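Local coordinates for protein loquacious, isoform B (Drosophila melanogaster, PDB 4X8W) that probably partners Dicer-1 in Drosophila microRNA processing, contributing to the complex through its C-terminal double-stranded-RNA-binding-type domain, at residues E[60-63]-E[64-67]. Numbering follows the deposited sequence.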
ATOM      1  N   GLN E  60       6.349  -9.741 -16.787  1.00 55.29           N
ATOM      2  CA  GLN E  60       5.897  -8.398 -16.420  1.00 52.34           C
ATOM      3  C   GLN E  60       4.878  -7.817 -17.400  1.00 53.74           C
ATOM      4  O   GLN E  60       3.869  -7.236 -16.992  1.00 52.51           O
ATOM      5  CB  GLN E  60       7.085  -7.460 -16.281  1.00 56.38           C
ATOM      6  CG  GLN E  60       7.854  -7.699 -15.003  1.00 61.02           C
ATOM      7  CD  GLN E  60       8.733  -6.539 -14.650  1.00 64.47           C
ATOM      8  OE1 GLN E  60       8.875  -5.603 -15.439  1.00 67.77           O
ATOM      9  NE2 GLN E  60       9.349  -6.593 -13.467  1.00 60.82           N
ATOM     10  N   ARG E  61       5.149  -7.967 -18.692  1.00 54.39           N
ATOM     11  CA  ARG E  61       4.244  -7.483 -19.732  1.00 60.20           C
ATOM     12  C   ARG E  61       2.866  -8.176 -19.683  1.00 67.61           C
ATOM     13  O   ARG E  61       1.829  -7.536 -19.850  1.00 70.51           O
ATOM     14  CB  ARG E  61       4.906  -7.684 -21.098  1.00 65.40           C
ATOM     15  CG  ARG E  61       4.772  -6.524 -22.056  1.00 74.67           C
ATOM     16  CD  ARG E  61       5.839  -6.580 -23.147  1.00 79.83           C
ATOM     17  NE  ARG E  61       7.198  -6.606 -22.599  1.00 84.47           N
ATOM     18  CZ  ARG E  61       8.166  -7.428 -22.998  1.00 91.57           C
ATOM     19  NH1 ARG E  61       9.371  -7.355 -22.444  1.00 88.01           N
ATOM     20  NH2 ARG E  61       7.932  -8.337 -23.938  1.00 94.76           N
ATOM     21  N   HIS E  62       2.859  -9.481 -19.437  1.00 63.35           N
ATOM     22  CA  HIS E  62       1.618 -10.235 -19.324  1.00 52.57           C
ATOM     23  C   HIS E  62       0.850  -9.900 -18.057  1.00 52.00           C
ATOM     24  O   HIS E  62      -0.387  -9.816 -18.066  1.00 58.31           O
ATOM     25  CB  HIS E  62       1.919 -11.733 -19.377  1.00 57.32           C
ATOM     26  CG  HIS E  62       2.472 -12.178 -20.696  1.00 62.98           C
ATOM     27  ND1 HIS E  62       3.090 -13.395 -20.879  1.00 61.49           N
ATOM     28  CD2 HIS E  62       2.522 -11.547 -21.894  1.00 60.14           C
ATOM     29  CE1 HIS E  62       3.483 -13.501 -22.135  1.00 61.14           C
ATOM     30  NE2 HIS E  62       3.148 -12.393 -22.772  1.00 61.54           N
ATOM     31  N   ALA E  63       1.585  -9.699 -16.967  1.00 44.58           N
ATOM     32  CA  ALA E  63       0.979  -9.262 -15.713  1.00 47.60           C
ATOM     33  C   ALA E  63       0.279  -7.897 -15.879  1.00 49.77           C
ATOM     34  O   ALA E  63      -0.828  -7.695 -15.378  1.00 54.32           O
ATOM     35  CB  ALA E  63       2.022  -9.214 -14.608  1.00 32.90           C
ATOM     36  N   ALA E  64       0.932  -6.966 -16.573  1.00 46.42           N
ATOM     37  CA  ALA E  64       0.360  -5.650 -16.830  1.00 51.20           C
ATOM     38  C   ALA E  64      -0.931  -5.722 -17.645  1.00 64.01           C
ATOM     39  O   ALA E  64      -1.926  -5.044 -17.357  1.00 70.60           O
ATOM     40  CB  ALA E  64       1.379  -4.770 -17.559  1.00 45.84           C
ATOM     41  N   GLN E  65      -0.896  -6.561 -18.667  1.00 68.83           N
ATOM     42  CA  GLN E  65      -2.013  -6.776 -19.569  1.00 69.51           C
ATOM     43  C   GLN E  65      -3.240  -7.255 -18.778  1.00 63.52           C
ATOM     44  O   GLN E  65      -4.356  -6.782 -18.988  1.00 64.41           O
ATOM     45  CB  GLN E  65      -1.572  -7.754 -20.652  1.00 72.31           C
ATOM     46  CG  GLN E  65      -2.386  -7.782 -21.910  1.00 87.15           C
ATOM     47  CD  GLN E  65      -1.701  -8.625 -22.961  1.00101.57           C
ATOM     48  OE1 GLN E  65      -0.678  -9.257 -22.693  1.00103.89           O
ATOM     49  NE2 GLN E  65      -2.238  -8.614 -24.169  1.00108.94           N
ATOM     50  N   ASN E  66      -3.017  -8.207 -17.879  1.00 58.27           N
ATOM     51  CA  ASN E  66      -4.029  -8.674 -16.940  1.00 51.38           C
ATOM     52  C   ASN E  66      -4.556  -7.538 -16.047  1.00 55.21           C
ATOM     53  O   ASN E  66      -5.777  -7.379 -15.876  1.00 50.27           O
ATOM     54  CB  ASN E  66      -3.433  -9.825 -16.095  1.00 53.16           C
ATOM     55  CG  ASN E  66      -4.372 -10.339 -14.994  1.00 58.06           C
ATOM     56  OD1 ASN E  66      -5.496  -9.873 -14.836  1.00 77.12           O
ATOM     57  ND2 ASN E  66      -3.889 -11.298 -14.213  1.00 51.93           N
ATOM     58  N   ALA E  67      -3.651  -6.721 -15.515  1.00 53.55           N
ATOM     59  CA  ALA E  67      -4.053  -5.614 -14.645  1.00 51.86           C
ATOM     60  C   ALA E  67      -4.940  -4.619 -15.366  1.00 51.74           C
ATOM     61  O   ALA E  67      -5.913  -4.125 -14.801  1.00 55.49           O
ATOM     62  CB  ALA E  67      -2.836  -4.900 -14.077  1.00 49.69           C
TER
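H62 and Q65, three residues apart on helix 56-70, run alongside each other in the same direction, with ring and amide planes turned 41° from each other. With chi1 at -161° the Q65 chain leaves the backbone opposite N and stays extended, which brings OE1 obliquely to H62 CD2 at 4.0 Å, a loose van der Waals approach. A long, flexible glutamine suits this partly exposed position beside the ring. Beneath the pair, regular i to i+4 bonds of 3.0 to 3.1 Å run from the backbone N of A64 to A67 back to the O of Q60 to A63, fixing the helical spacing that sets H62 beside Q65. The imidazole of H62 offers its ND1 N-H to S52 O, tying the helix to the end of strand 47-53, while the long R61 chain can reach back about one turn to a salt bridge with D58. The small methyls of A63 and A67 let the helix lie close to the second subunit, packing on its V39 and L10, and nearby Q60 NE2 bonds its D25. Buried N66 suits a site lined by strand carbonyls, for its ND2 donates to H50 O and to V48 O of the third subunit; its CB rests 3.4 Å from A63 O. With Q60 and N66 bonded among these neighbours, the helix is only broadly amphipathic, as befits the C-terminal helix of the alpha-beta-beta-beta-alpha double-stranded-RNA-binding fold, here packed on residues of two other copies, consistent with exchange of elements between subunits.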